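Pectate lyase 1 (Juniperus ashei, PDB 1PXZ) shows low pectate lyase activity, cleaving galacturonan by elimination with calcium as cofactor, and is the major allergen of mountain cedar pollen. Local coordinates at residues Tyr41-Thr46 / Gly56-Gly61; Tyr60-Glu65 / Met82-Ala87. All blocks are in the same frame, centred on the assembly; numbering follows the deposited sequence.

Contact 1 of 2, residues Tyr41-Thr46 / Gly56-Gly61; sequences YTVTST and GTLRYG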
loop_
_atom_site.group_PDB
_atom_site.type_symbol
_atom_site.label_atom_id
_atom_site.label_comp_id
_atom_site.label_asym_id
_atom_site.label_seq_id
_atom_site.Cartn_x
_atom_site.Cartn_y
_atom_site.Cartn_z
ATOM N N TYR A 41 -8.397 -20.099 6.693
ATOM C CA TYR A 41 -8.460 -19.877 8.134
ATOM C C TYR A 41 -9.576 -18.878 8.412
ATOM O O TYR A 41 -9.584 -17.759 7.880
ATOM C CB TYR A 41 -7.120 -19.373 8.704
ATOM C CG TYR A 41 -7.182 -19.033 10.191
ATOM C CD1 TYR A 41 -6.927 -20.002 11.152
ATOM C CD2 TYR A 41 -7.488 -17.756 10.653
ATOM C CE1 TYR A 41 -6.988 -19.674 12.499
ATOM C CE2 TYR A 41 -7.561 -17.412 11.981
ATOM C CZ TYR A 41 -7.305 -18.403 12.916
ATOM O OH TYR A 41 -7.375 -18.037 14.238
ATOM N N THR A 42 -10.510 -19.218 9.299
ATOM C CA THR A 42 -11.611 -18.284 9.533
ATOM C C THR A 42 -11.470 -17.620 10.893
ATOM O O THR A 42 -11.288 -18.320 11.899
ATOM C CB THR A 42 -12.990 -18.986 9.440
ATOM O OG1 THR A 42 -13.142 -19.575 8.139
ATOM C CG2 THR A 42 -14.101 -17.964 9.649
ATOM N N VAL A 43 -11.546 -16.299 10.896
ATOM C CA VAL A 43 -11.588 -15.523 12.126
ATOM C C VAL A 43 -13.022 -15.558 12.655
ATOM O O VAL A 43 -13.922 -15.063 11.969
ATOM C CB VAL A 43 -11.135 -14.056 11.952
ATOM C CG1 VAL A 43 -11.235 -13.325 13.277
ATOM C CG2 VAL A 43 -9.716 -14.022 11.396
ATOM N N THR A 44 -13.173 -16.172 13.836
ATOM C CA THR A 44 -14.501 -16.263 14.437
ATOM C C THR A 44 -14.615 -15.398 15.685
ATOM O O THR A 44 -15.697 -15.283 16.226
ATOM C CB THR A 44 -14.824 -17.725 14.810
ATOM O OG1 THR A 44 -13.781 -18.208 15.671
ATOM C CG2 THR A 44 -14.793 -18.555 13.541
ATOM N N SER A 45 -13.524 -14.799 16.136
ATOM C CA SER A 45 -13.516 -14.012 17.360
ATOM C C SER A 45 -12.796 -12.682 17.177
ATOM O O SER A 45 -11.816 -12.637 16.422
ATOM C CB SER A 45 -12.799 -14.785 18.470
ATOM O OG SER A 45 -12.527 -13.926 19.549
ATOM N N THR A 46 -13.266 -11.655 17.877
ATOM C CA THR A 46 -12.641 -10.337 17.759
ATOM C C THR A 46 -11.580 -10.126 18.818
ATOM O O THR A 46 -11.022 -9.033 18.920
ATOM C CB THR A 46 -13.701 -9.229 17.881
ATOM O OG1 THR A 46 -14.327 -9.337 19.170
ATOM C CG2 THR A 46 -14.798 -9.423 16.843
ATOM N N GLY A 56 -8.922 -19.095 16.339
ATOM C CA GLY A 56 -10.145 -18.360 16.065
ATOM C C GLY A 56 -9.904 -16.863 15.999
ATOM O O GLY A 56 -10.753 -16.149 15.462
ATOM N N THR A 57 -8.797 -16.375 16.543
ATOM C CA THR A 57 -8.570 -14.928 16.514
ATOM C C THR A 57 -7.725 -14.549 15.308
ATOM O O THR A 57 -7.102 -15.417 14.686
ATOM C CB THR A 57 -7.844 -14.394 17.770
ATOM O OG1 THR A 57 -6.612 -15.107 17.925
ATOM C CG2 THR A 57 -8.723 -14.621 18.995
ATOM N N LEU A 58 -7.693 -13.251 15.009
ATOM C CA LEU A 58 -6.904 -12.805 13.851
ATOM C C LEU A 58 -5.425 -13.027 14.090
ATOM O O LEU A 58 -4.659 -13.490 13.231
ATOM C CB LEU A 58 -7.240 -11.330 13.594
ATOM C CG LEU A 58 -6.386 -10.656 12.516
ATOM C CD1 LEU A 58 -6.517 -11.407 11.204
ATOM C CD2 LEU A 58 -6.792 -9.188 12.361
ATOM N N ARG A 59 -4.940 -12.697 15.303
ATOM C CA ARG A 59 -3.500 -12.817 15.536
ATOM C C ARG A 59 -3.048 -14.265 15.484
ATOM O O ARG A 59 -1.960 -14.552 14.994
ATOM C CB ARG A 59 -3.077 -12.194 16.865
ATOM C CG ARG A 59 -1.555 -12.196 17.084
ATOM C CD ARG A 59 -1.273 -11.609 18.470
ATOM N NE ARG A 59 -1.774 -10.241 18.608
ATOM C CZ ARG A 59 -1.066 -9.166 18.294
ATOM N NH1 ARG A 59 0.172 -9.266 17.818
ATOM N NH2 ARG A 59 -1.604 -7.972 18.461
ATOM N N TYR A 60 -3.861 -15.204 15.973
ATOM C CA TYR A 60 -3.439 -16.605 15.809
ATOM C C TYR A 60 -3.245 -16.949 14.347
ATOM O O TYR A 60 -2.257 -17.536 13.934
ATOM C CB TYR A 60 -4.503 -17.517 16.426
ATOM C CG TYR A 60 -4.181 -19.001 16.389
ATOM C CD1 TYR A 60 -3.489 -19.606 17.433
ATOM C CD2 TYR A 60 -4.572 -19.798 15.321
ATOM C CE1 TYR A 60 -3.185 -20.964 17.419
ATOM C CE2 TYR A 60 -4.273 -21.149 15.296
ATOM C CZ TYR A 60 -3.587 -21.723 16.340
ATOM O OH TYR A 60 -3.314 -23.073 16.274
ATOM N N GLY A 61 -4.207 -16.655 13.477
ATOM C CA GLY A 61 -3.951 -17.099 12.104
ATOM C C GLY A 61 -2.804 -16.334 11.469
ATOM O O GLY A 61 -2.013 -16.889 10.699
HETATM O O HOH W 1 -9.439 -11.457 16.412
#
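Tyr41 carries the tight half of this contact. With CG anti to its backbone N (chi1 176°), the side chain runs from strand 39-43 to the start of helix 58-63. Its hydroxyl is gripped by two backbone bonds: OH donates to an in-plane lone pair of Thr57 O at 2.7 Å and accepts from Gly56 N at 2.8 Å, the latter bond bent to 134° at the hydrogen. Helix residue Gly61, without a side chain, lies over one face of the ring, its CA 3.7 Å from the centroid in a CH-pi contact. Tyr60 crosses at about a right angle, bringing its CD2 to 3.7 Å from Tyr41 CE1. Beyond the ring, Val43 CG2 meets Leu58 CD1 at 4.1 Å, the apolar edge of the packing.

Past the strand the contact loosens into backbone and water links. Gly56 O takes two amides from the turn: Thr44 N at 2.9 Å, in the carbonyl plane on a lone pair, and Ser45 N at 3.2 Å, from 40° above that plane. Thr44 is exposed here, and further along a water that accepts from Leu58 N lies 2.7 Å from Ser45 O, to which it can donate, linking the segments. Ser45 OG reaches forward along the loop to Asp47 N.

Thr57 stands at the N-cap, its OG1 accepting a weak bond from Tyr60 N while also bonded to Thr54 O. A short helix pinned in this way against the first strand is consistent with the N-terminal helical cap of the parallel beta-helix in pectate lyases.

Contact 2 of 2, residues Tyr60-Glu65 / Met82-Ala87; sequences YGATRE and MPLYVA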
loop_
_atom_site.group_PDB
_atom_site.type_symbol
_atom_site.label_atom_id
_atom_site.label_comp_id
_atom_site.label_asym_id
_atom_site.label_seq_id
_atom_site.Cartn_x
_atom_site.Cartn_y
_atom_site.Cartn_z
ATOM N N TYR A 60 -3.861 -15.204 15.973
ATOM C CA TYR A 60 -3.439 -16.605 15.809
ATOM C C TYR A 60 -3.245 -16.949 14.347
ATOM O O TYR A 60 -2.257 -17.536 13.934
ATOM C CB TYR A 60 -4.503 -17.517 16.426
ATOM C CG TYR A 60 -4.181 -19.001 16.389
ATOM C CD1 TYR A 60 -3.489 -19.606 17.433
ATOM C CD2 TYR A 60 -4.572 -19.798 15.321
ATOM C CE1 TYR A 60 -3.185 -20.964 17.419
ATOM C CE2 TYR A 60 -4.273 -21.149 15.296
ATOM C CZ TYR A 60 -3.587 -21.723 16.340
ATOM O OH TYR A 60 -3.314 -23.073 16.274
ATOM N N GLY A 61 -4.207 -16.655 13.477
ATOM C CA GLY A 61 -3.951 -17.099 12.104
ATOM C C GLY A 61 -2.804 -16.334 11.469
ATOM O O GLY A 61 -2.013 -16.889 10.699
ATOM N N ALA A 62 -2.705 -15.041 11.779
ATOM C CA ALA A 62 -1.677 -14.211 11.128
ATOM C C ALA A 62 -0.272 -14.598 11.545
ATOM O O ALA A 62 0.690 -14.331 10.832
ATOM C CB ALA A 62 -1.943 -12.746 11.441
ATOM N N THR A 63 -0.087 -15.244 12.711
ATOM C CA THR A 63 1.259 -15.561 13.150
ATOM C C THR A 63 1.669 -17.006 12.860
ATOM O O THR A 63 2.795 -17.390 13.210
ATOM C CB THR A 63 1.422 -15.340 14.678
ATOM O OG1 THR A 63 0.363 -16.035 15.349
ATOM C CG2 THR A 63 1.292 -13.861 15.018
ATOM N N ARG A 64 0.801 -17.809 12.251
ATOM C CA ARG A 64 1.213 -19.195 12.026
ATOM C C ARG A 64 2.346 -19.244 11.012
ATOM O O ARG A 64 2.462 -18.411 10.106
ATOM C CB ARG A 64 0.053 -20.065 11.543
ATOM C CG ARG A 64 -1.085 -20.288 12.509
ATOM C CD ARG A 64 -0.690 -20.815 13.885
ATOM N NE ARG A 64 -0.352 -19.686 14.756
ATOM C CZ ARG A 64 0.139 -19.780 15.986
ATOM N NH1 ARG A 64 0.370 -20.959 16.566
ATOM N NH2 ARG A 64 0.409 -18.673 16.665
ATOM N N GLU A 65 3.215 -20.257 11.127
ATOM C CA GLU A 65 4.237 -20.422 10.094
ATOM C C GLU A 65 3.622 -20.981 8.820
ATOM O O GLU A 65 4.040 -20.630 7.716
ATOM C CB GLU A 65 5.370 -21.332 10.585
ATOM C CG GLU A 65 6.593 -20.592 11.100
ATOM C CD GLU A 65 6.437 -19.090 11.254
ATOM O OE1 GLU A 65 5.859 -18.624 12.276
ATOM O OE2 GLU A 65 6.921 -18.379 10.331
ATOM N N MET A 82 -1.733 -4.795 20.725
ATOM C CA MET A 82 -0.347 -4.532 20.376
ATOM C C MET A 82 -0.191 -4.579 18.854
ATOM O O MET A 82 -1.108 -5.075 18.195
ATOM C CB MET A 82 0.580 -5.560 21.028
ATOM C CG MET A 82 0.654 -5.428 22.552
ATOM S SD MET A 82 1.495 -3.936 23.105
ATOM C CE MET A 82 3.194 -4.333 22.687
ATOM N N PRO A 83 0.904 -4.101 18.298
ATOM C CA PRO A 83 1.100 -4.239 16.841
ATOM C C PRO A 83 0.911 -5.684 16.390
ATOM O O PRO A 83 1.341 -6.621 17.061
ATOM C CB PRO A 83 2.568 -3.831 16.678
ATOM C CG PRO A 83 2.784 -2.835 17.779
ATOM C CD PRO A 83 2.027 -3.417 18.959
ATOM N N LEU A 84 0.212 -5.911 15.291
ATOM C CA LEU A 84 0.034 -7.268 14.797
ATOM C C LEU A 84 1.096 -7.539 13.743
ATOM O O LEU A 84 1.010 -6.927 12.674
ATOM C CB LEU A 84 -1.345 -7.430 14.184
ATOM C CG LEU A 84 -1.591 -8.718 13.396
ATOM C CD1 LEU A 84 -1.222 -9.943 14.217
ATOM C CD2 LEU A 84 -3.045 -8.780 12.946
ATOM N N TYR A 85 2.036 -8.414 14.068
ATOM C CA TYR A 85 3.009 -8.857 13.079
ATOM C C TYR A 85 2.424 -10.010 12.273
ATOM O O TYR A 85 1.975 -11.006 12.846
ATOM C CB TYR A 85 4.296 -9.273 13.790
ATOM C CG TYR A 85 5.047 -8.031 14.200
ATOM C CD1 TYR A 85 5.917 -7.434 13.299
ATOM C CD2 TYR A 85 4.861 -7.493 15.463
ATOM C CE1 TYR A 85 6.615 -6.296 13.651
ATOM C CE2 TYR A 85 5.561 -6.352 15.813
ATOM C CZ TYR A 85 6.424 -5.769 14.912
ATOM O OH TYR A 85 7.119 -4.631 15.267
ATOM N N VAL A 86 2.417 -9.844 10.961
ATOM C CA VAL A 86 1.829 -10.797 10.034
ATOM C C VAL A 86 2.944 -11.645 9.418
ATOM O O VAL A 86 3.862 -11.115 8.771
ATOM C CB VAL A 86 1.016 -10.129 8.912
ATOM C CG1 VAL A 86 0.474 -11.199 7.954
ATOM C CG2 VAL A 86 -0.153 -9.292 9.423
ATOM N N ALA A 87 2.916 -12.954 9.588
ATOM C CA ALA A 87 3.961 -13.832 9.068
ATOM C C ALA A 87 3.956 -13.903 7.552
ATOM O O ALA A 87 3.049 -13.454 6.844
ATOM C CB ALA A 87 3.759 -15.215 9.707
#
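The backbones meet through one nearly linear hydrogen bond, in which Ala87 N donates to Ala62 O at 2.9 Å with 171° at the hydrogen, almost along the C=O axis. This carbonyl of helix 58-63 is thereby tied to the chain just beyond strand 84-85. The methyl of Ala62 points toward the 82-87 segment and touches the Leu84 CD1 branch at 4.0 Å, with Val86 CG2 a little farther off. Leu84 has CG anti to its backbone N, and the end of its side chain bends toward the helix. Next to this bond, the Ala87 methyl touches two carbonyl oxygens, 3.4 Å from Ala62 O and 3.5 Å from Arg64 O. Thr63 adds its methyl, CG2 lying 3.7 Å from Tyr85 O, while its OG1 is turned back to Arg59 O within the helix.

Arg64 points away from the strand and folds back over its own helix. Its NE sits 3.9 Å above the plane of the Tyr60 ring, over the centre, in a cation-pi arrangement. The same NE donates to a lone pair of Tyr60 O at 3.0 Å, and NH2 donates at 2.9 Å to Thr63 OG1, which lies at the guanidinium edge, in its plane. The guanidinium is thus fixed both in position and in rotation.

Leu58 also packs against Leu84, and Arg64 O accepts from Lys90 NZ. Thr63 and Arg64 lean on Leu135 of strand 132-137. Strand 84-85 is the outermost of a parallel sheet of the beta-helix, pairing onward with strand 108-111, so the short helix lies against the terminal strand of that sheet.

Followed from the N terminus, the chain leaves strand 39-43, passes through a loop without helix or strand and returns at Gly56, where contact 1 closes a loop with nine residues between its segments. Helix 58-63 follows directly, and contact 2 opens on it, sharing Tyr60 and Gly61 with contact 1. The chain then runs through strands 68-72 and 76-78 before closing the second, longer loop at residues 82-87. The two loops therefore follow one another with a slight overlap. Arg59 strengthens the junction, its NH1 and NH2 probably bonded to Pro83 O and Met82 O. Together the contacts hold the helix between strands 39-43 and 84-85 at one end of the beta-helix.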